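Local coordinates for protein glucose-6-phosphate dehydrogenase (Trypanosoma cruzi, PDB 5AQ1) that catalyses the NADP-dependent oxidation of glucose 6-phosphate, the entry step of the pentose phosphate pathway, here holding both its substrate and NADPH, at residues B[303-308]-B[467-472]; B[315-320]-B[337-342]. One frame throughout, in Å; residues are numbered along the deposited sequence.

Interaction 1. Residues B[303-308]-B[467-472]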
loop_
_atom_site.group_PDB
_atom_site.type_symbol
_atom_site.label_atom_id
_atom_site.label_comp_id
_atom_site.label_asym_id
_atom_site.label_seq_id
_atom_site.Cartn_x
_atom_site.Cartn_y
_atom_site.Cartn_z
ATOM N N ARG B 303 3.411 -25.167 1.627
ATOM C CA ARG B 303 3.961 -25.673 0.366
ATOM C C ARG B 303 4.808 -24.629 -0.380
ATOM O O ARG B 303 5.528 -24.970 -1.317
ATOM C CB ARG B 303 2.842 -26.213 -0.534
ATOM C CG ARG B 303 2.241 -27.515 -0.024
ATOM C CD ARG B 303 1.121 -28.038 -0.913
ATOM N NE ARG B 303 1.607 -28.545 -2.204
ATOM C CZ ARG B 303 1.400 -27.980 -3.401
ATOM N NH1 ARG B 303 0.700 -26.853 -3.533
ATOM N NH2 ARG B 303 1.901 -28.556 -4.492
ATOM N N GLN B 304 4.720 -23.367 0.040
ATOM C CA GLN B 304 5.521 -22.280 -0.528
ATOM C C GLN B 304 6.765 -21.946 0.297
ATOM O O GLN B 304 7.535 -21.070 -0.080
ATOM C CB GLN B 304 4.656 -21.031 -0.664
ATOM C CG GLN B 304 3.473 -21.222 -1.596
ATOM C CD GLN B 304 2.535 -20.038 -1.607
ATOM O OE1 GLN B 304 2.767 -19.034 -0.934
ATOM N NE2 GLN B 304 1.461 -20.149 -2.368
ATOM N N VAL B 305 6.955 -22.625 1.427
ATOM C CA VAL B 305 8.145 -22.421 2.250
ATOM C C VAL B 305 9.322 -23.147 1.610
ATOM O O VAL B 305 9.211 -24.316 1.251
ATOM C CB VAL B 305 7.943 -22.937 3.686
ATOM C CG1 VAL B 305 9.226 -22.803 4.496
ATOM C CG2 VAL B 305 6.809 -22.184 4.371
ATOM N N VAL B 306 10.446 -22.451 1.473
ATOM C CA VAL B 306 11.656 -23.049 0.918
ATOM C C VAL B 306 12.260 -23.980 1.973
ATOM O O VAL B 306 12.449 -23.567 3.122
ATOM C CB VAL B 306 12.688 -21.975 0.518
ATOM C CG1 VAL B 306 13.982 -22.619 0.037
ATOM C CG2 VAL B 306 12.113 -21.058 -0.554
ATOM N N PRO B 307 12.570 -25.234 1.595
ATOM C CA PRO B 307 13.117 -26.163 2.586
ATOM C C PRO B 307 14.375 -25.637 3.271
ATOM O O PRO B 307 15.231 -25.040 2.619
ATOM C CB PRO B 307 13.443 -27.412 1.760
ATOM C CG PRO B 307 12.540 -27.338 0.579
ATOM C CD PRO B 307 12.397 -25.876 0.277
ATOM N N ALA B 308 14.473 -25.856 4.578
ATOM C CA ALA B 308 15.642 -25.446 5.344
ATOM C C ALA B 308 16.884 -26.138 4.812
ATOM O O ALA B 308 16.803 -27.236 4.260
ATOM C CB ALA B 308 15.447 -25.776 6.818
ATOM N N TRP B 467 6.828 -31.811 6.916
ATOM C CA TRP B 467 7.986 -32.704 6.824
ATOM C C TRP B 467 8.904 -32.365 5.651
ATOM O O TRP B 467 10.121 -32.523 5.748
ATOM C CB TRP B 467 7.555 -34.171 6.735
ATOM C CG TRP B 467 7.241 -34.778 8.069
ATOM C CD1 TRP B 467 6.055 -35.320 8.466
ATOM C CD2 TRP B 467 8.130 -34.897 9.186
ATOM N NE1 TRP B 467 6.148 -35.771 9.758
ATOM C CE2 TRP B 467 7.411 -35.524 10.224
ATOM C CE3 TRP B 467 9.463 -34.531 9.410
ATOM C CZ2 TRP B 467 7.979 -35.797 11.469
ATOM C CZ3 TRP B 467 10.027 -34.802 10.644
ATOM C CH2 TRP B 467 9.285 -35.431 11.660
ATOM N N ARG B 468 8.324 -31.900 4.551
ATOM C CA ARG B 468 9.103 -31.555 3.366
ATOM C C ARG B 468 10.017 -30.351 3.600
ATOM O O ARG B 468 11.069 -30.233 2.973
ATOM C CB ARG B 468 8.180 -31.322 2.166
ATOM C CG ARG B 468 7.654 -32.626 1.589
ATOM C CD ARG B 468 6.558 -32.418 0.560
ATOM N NE ARG B 468 5.998 -33.706 0.149
ATOM C CZ ARG B 468 6.431 -34.437 -0.877
ATOM N NH1 ARG B 468 7.423 -34.019 -1.660
ATOM N NH2 ARG B 468 5.844 -35.598 -1.132
ATOM N N ILE B 469 9.623 -29.476 4.517
ATOM C CA ILE B 469 10.431 -28.315 4.860
ATOM C C ILE B 469 11.756 -28.718 5.512
ATOM O O ILE B 469 12.805 -28.142 5.194
ATOM C CB ILE B 469 9.653 -27.351 5.784
ATOM C CG1 ILE B 469 8.497 -26.714 5.004
ATOM C CG2 ILE B 469 10.568 -26.270 6.347
ATOM C CD1 ILE B 469 7.438 -26.064 5.869
ATOM N N TYR B 470 11.706 -29.710 6.404
ATOM C CA TYR B 470 12.845 -30.029 7.270
ATOM C C TYR B 470 13.577 -31.330 6.949
ATOM O O TYR B 470 14.696 -31.526 7.419
ATOM C CB TYR B 470 12.395 -30.055 8.735
ATOM C CG TYR B 470 11.681 -28.797 9.149
ATOM C CD1 TYR B 470 12.385 -27.635 9.428
ATOM C CD2 TYR B 470 10.299 -28.765 9.245
ATOM C CE1 TYR B 470 11.727 -26.470 9.797
ATOM C CE2 TYR B 470 9.631 -27.609 9.608
ATOM C CZ TYR B 470 10.348 -26.462 9.884
ATOM O OH TYR B 470 9.697 -25.306 10.242
ATOM N N THR B 471 12.969 -32.207 6.151
ATOM C CA THR B 471 13.535 -33.538 5.910
ATOM C C THR B 471 14.940 -33.512 5.297
ATOM O O THR B 471 15.824 -34.205 5.796
ATOM C CB THR B 471 12.583 -34.427 5.078
ATOM O OG1 THR B 471 11.451 -34.779 5.882
ATOM C CG2 THR B 471 13.274 -35.709 4.617
ATOM N N PRO B 472 15.155 -32.726 4.219
ATOM C CA PRO B 472 16.516 -32.618 3.673
ATOM C C PRO B 472 17.566 -32.238 4.718
ATOM O O PRO B 472 18.652 -32.822 4.730
ATOM C CB PRO B 472 16.388 -31.518 2.618
ATOM C CG PRO B 472 14.975 -31.596 2.171
ATOM C CD PRO B 472 14.168 -32.047 3.359
HETATM O O HOH W 1 15.297 -29.425 5.084
#
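The ring of Tyr470 meets Ala308 obliquely, the methyl CB of Ala308 lying 4.4 Å from Tyr470 CD1. One face of the ring carries CG2 of its own neighbour Ile469, centred 3.4 Å above the plane, while Ile266 and Ile270 of helix 264-282 and Leu347 and Leu349 of strand 344-349 add further apolar contacts. The phenol end belongs to another part of the fold, since Tyr470 OH bonds to Thr275 OG1; a long aromatic with one polar atom suits a buried place that ends at such a partner.

Ile469 also reaches the loop. Its CG1 lies beside the backbone N and anti to the carbonyl carbon (chi1 -68°), and the chain extends beyond it to bring CD1 3.8 Å from Val305 CB. The two side chains cross at about a right angle, and the beta-branched valine offers CB and CG1 together to the isoleucine.

In this C-terminal domain, the connection from helix 291-302 to strand 313-319 thus runs past helix 460-479, where the helix is kinked at Pro472. Proline has no N-H to offer Arg468 O, the carbonyl four residues earlier, and Pro307 CB lies 3.9 Å from that oxygen. Ile469 O accepts from Ala308 N at 2.9 Å, a somewhat bent bond (141° at the hydrogen) with the donor tilted 17° from the carbonyl plane. A water donates to the same Ile469 O, 2.8 Å from it, and also to Ala308 O, so two donors grip one helix carbonyl.

On the solvent-exposed side Pro307 lays its CA 3.3 Å from Ile469 O, and its CB is 4.5 Å from Pro472 CG. With its side chain folded back on its own backbone, Pro307 can come close to the helix, its CA only 4.1 Å from Ile469 CA.

Interaction 2. Residues B[315-320]-B[337-342]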
loop_
_atom_site.group_PDB
_atom_site.type_symbol
_atom_site.label_atom_id
_atom_site.label_comp_id
_atom_site.label_asym_id
_atom_site.label_seq_id
_atom_site.Cartn_x
_atom_site.Cartn_y
_atom_site.Cartn_z
ATOM N N LEU B 315 23.133 -25.215 14.918
ATOM C CA LEU B 315 22.710 -26.288 15.810
ATOM C C LEU B 315 23.504 -26.252 17.104
ATOM O O LEU B 315 24.653 -25.803 17.128
ATOM C CB LEU B 315 22.904 -27.646 15.130
ATOM C CG LEU B 315 21.714 -28.244 14.378
ATOM C CD1 LEU B 315 20.870 -27.196 13.673
ATOM C CD2 LEU B 315 22.217 -29.284 13.390
ATOM N N GLY B 316 22.887 -26.748 18.173
ATOM C CA GLY B 316 23.531 -26.811 19.476
ATOM C C GLY B 316 23.152 -28.045 20.274
ATOM O O GLY B 316 22.073 -28.609 20.096
ATOM N N GLN B 317 24.055 -28.447 21.162
ATOM C CA GLN B 317 23.852 -29.581 22.067
ATOM C C GLN B 317 24.397 -29.180 23.433
ATOM O O GLN B 317 25.583 -28.858 23.550
ATOM C CB GLN B 317 24.593 -30.808 21.532
ATOM C CG GLN B 317 24.355 -32.095 22.296
ATOM C CD GLN B 317 25.291 -33.200 21.848
ATOM O OE1 GLN B 317 26.476 -33.187 22.176
ATOM N NE2 GLN B 317 24.768 -34.161 21.091
ATOM N N TYR B 318 23.550 -29.189 24.460
ATOM C CA TYR B 318 23.940 -28.607 25.751
ATOM C C TYR B 318 24.957 -29.455 26.518
ATOM O O TYR B 318 24.920 -30.685 26.483
ATOM C CB TYR B 318 22.719 -28.264 26.631
ATOM C CG TYR B 318 21.999 -29.427 27.288
ATOM C CD1 TYR B 318 22.397 -29.911 28.531
ATOM C CD2 TYR B 318 20.885 -30.008 26.687
ATOM C CE1 TYR B 318 21.727 -30.960 29.141
ATOM C CE2 TYR B 318 20.207 -31.053 27.287
ATOM C CZ TYR B 318 20.633 -31.526 28.513
ATOM O OH TYR B 318 19.963 -32.567 29.108
ATOM N N THR B 319 25.878 -28.762 27.181
ATOM C CA THR B 319 26.865 -29.370 28.056
ATOM C C THR B 319 26.511 -29.014 29.497
ATOM O O THR B 319 25.554 -28.274 29.739
ATOM C CB THR B 319 28.282 -28.855 27.738
ATOM O OG1 THR B 319 28.318 -27.428 27.868
ATOM C CG2 THR B 319 28.690 -29.247 26.326
ATOM N N ALA B 320 27.287 -29.538 30.443
ATOM C CA ALA B 320 27.066 -29.290 31.871
ATOM C C ALA B 320 27.018 -27.797 32.202
ATOM O O ALA B 320 27.760 -26.995 31.625
ATOM C CB ALA B 320 28.146 -29.975 32.697
ATOM N N LYS B 337 27.794 -41.950 22.755
ATOM C CA LYS B 337 28.831 -40.994 23.126
ATOM C C LYS B 337 29.150 -39.973 22.032
ATOM O O LYS B 337 29.561 -38.849 22.340
ATOM C CB LYS B 337 30.100 -41.739 23.550
ATOM C CG LYS B 337 30.639 -41.284 24.892
ATOM C CD LYS B 337 31.527 -42.340 25.509
ATOM C CE LYS B 337 31.828 -42.000 26.952
ATOM N NZ LYS B 337 33.059 -42.692 27.395
ATOM N N GLY B 338 28.955 -40.354 20.769
ATOM C CA GLY B 338 29.218 -39.457 19.640
ATOM C C GLY B 338 27.953 -38.935 18.982
ATOM O O GLY B 338 27.896 -38.804 17.757
ATOM N N SER B 339 26.947 -38.622 19.794
ATOM C CA SER B 339 25.645 -38.205 19.287
ATOM C C SER B 339 25.708 -36.816 18.661
ATOM O O SER B 339 26.309 -35.906 19.232
ATOM C CB SER B 339 24.613 -38.211 20.417
ATOM O OG SER B 339 23.341 -37.803 19.951
ATOM N N HIS B 340 25.083 -36.668 17.489
ATOM C CA HIS B 340 24.922 -35.359 16.843
ATOM C C HIS B 340 23.606 -34.711 17.263
ATOM O O HIS B 340 23.263 -33.642 16.761
ATOM C CB HIS B 340 24.887 -35.454 15.304
ATOM C CG HIS B 340 25.832 -36.452 14.710
ATOM N ND1 HIS B 340 27.198 -36.267 14.687
ATOM C CD2 HIS B 340 25.600 -37.625 14.073
ATOM C CE1 HIS B 340 27.768 -37.297 14.084
ATOM N NE2 HIS B 340 26.820 -38.134 13.703
ATOM N N CYS B 341 22.852 -35.358 18.150
ATOM C CA CYS B 341 21.497 -34.912 18.435
ATOM C C CYS B 341 21.481 -33.472 18.937
ATOM O O CYS B 341 22.080 -33.160 19.969
ATOM C CB CYS B 341 20.815 -35.816 19.455
ATOM S SG CYS B 341 19.081 -35.384 19.696
ATOM N N PRO B 342 20.796 -32.587 18.201
ATOM C CA PRO B 342 20.724 -31.200 18.619
ATOM C C PRO B 342 19.643 -30.969 19.671
ATOM O O PRO B 342 18.504 -31.418 19.509
ATOM C CB PRO B 342 20.374 -30.473 17.323
ATOM C CG PRO B 342 19.560 -31.459 16.558
ATOM C CD PRO B 342 20.067 -32.824 16.939
#
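Hydrogen bonds from a single amide lead this contact: Gln317 NE2 gives one to Ser339 O at 3.0 Å and another to Cys341 O at 3.1 Å. Both are fairly straight, 150° and 152° at the hydrogen, but NE2 stands well above the carbonyl plane of Ser339 and is merely tilted from that of Cys341. With CG anti to the backbone N (chi1 -174°) and the chain extended beyond it, glutamine is long enough to bring its amide to the loop, and two N-H groups on one nitrogen suit two carbonyls.

Within the loop, Ser339 OG accepts from Cys341 N at 3.1 Å, forming an ST turn, and bonds also to Asp261 OD1. The turn spans the two carbonyls that Gln317 holds, at the end of the loop joining the antiparallel neighbours 313-319 and 344-349 in the large mixed sheet of the C-terminal domain.

Apolar packing is supplied by Leu315 and Pro342, which lie side by side and point the same way, Leu315 CG being 3.9 Å from Pro342 CB; the apolar proline ring suits this buried place against the leucine branch. A weak, bent CA-H...O contact joins Pro342 CA to Gly316 O at 3.3 Å.

In the fold
Both contacts involve the connections at the ends of strand 313-319: interaction 1 holds the loop leading into it, interaction 2 the loop leaving it for strand 344-349. Their centres are about 23 Å apart, and their nearest atoms about 9 Å, without touching. Interaction 1 is partly buried, with prolines on its exposed side, and joins segments far apart in sequence; a helix carbonyl and a water provide its polar link beside aliphatic packing. Interaction 2 is a buried, more local contact between strand and loop, governed by a side-chain amide. In it the Cys341 side chain is about 11 Å from the bound glucose 6-phosphate.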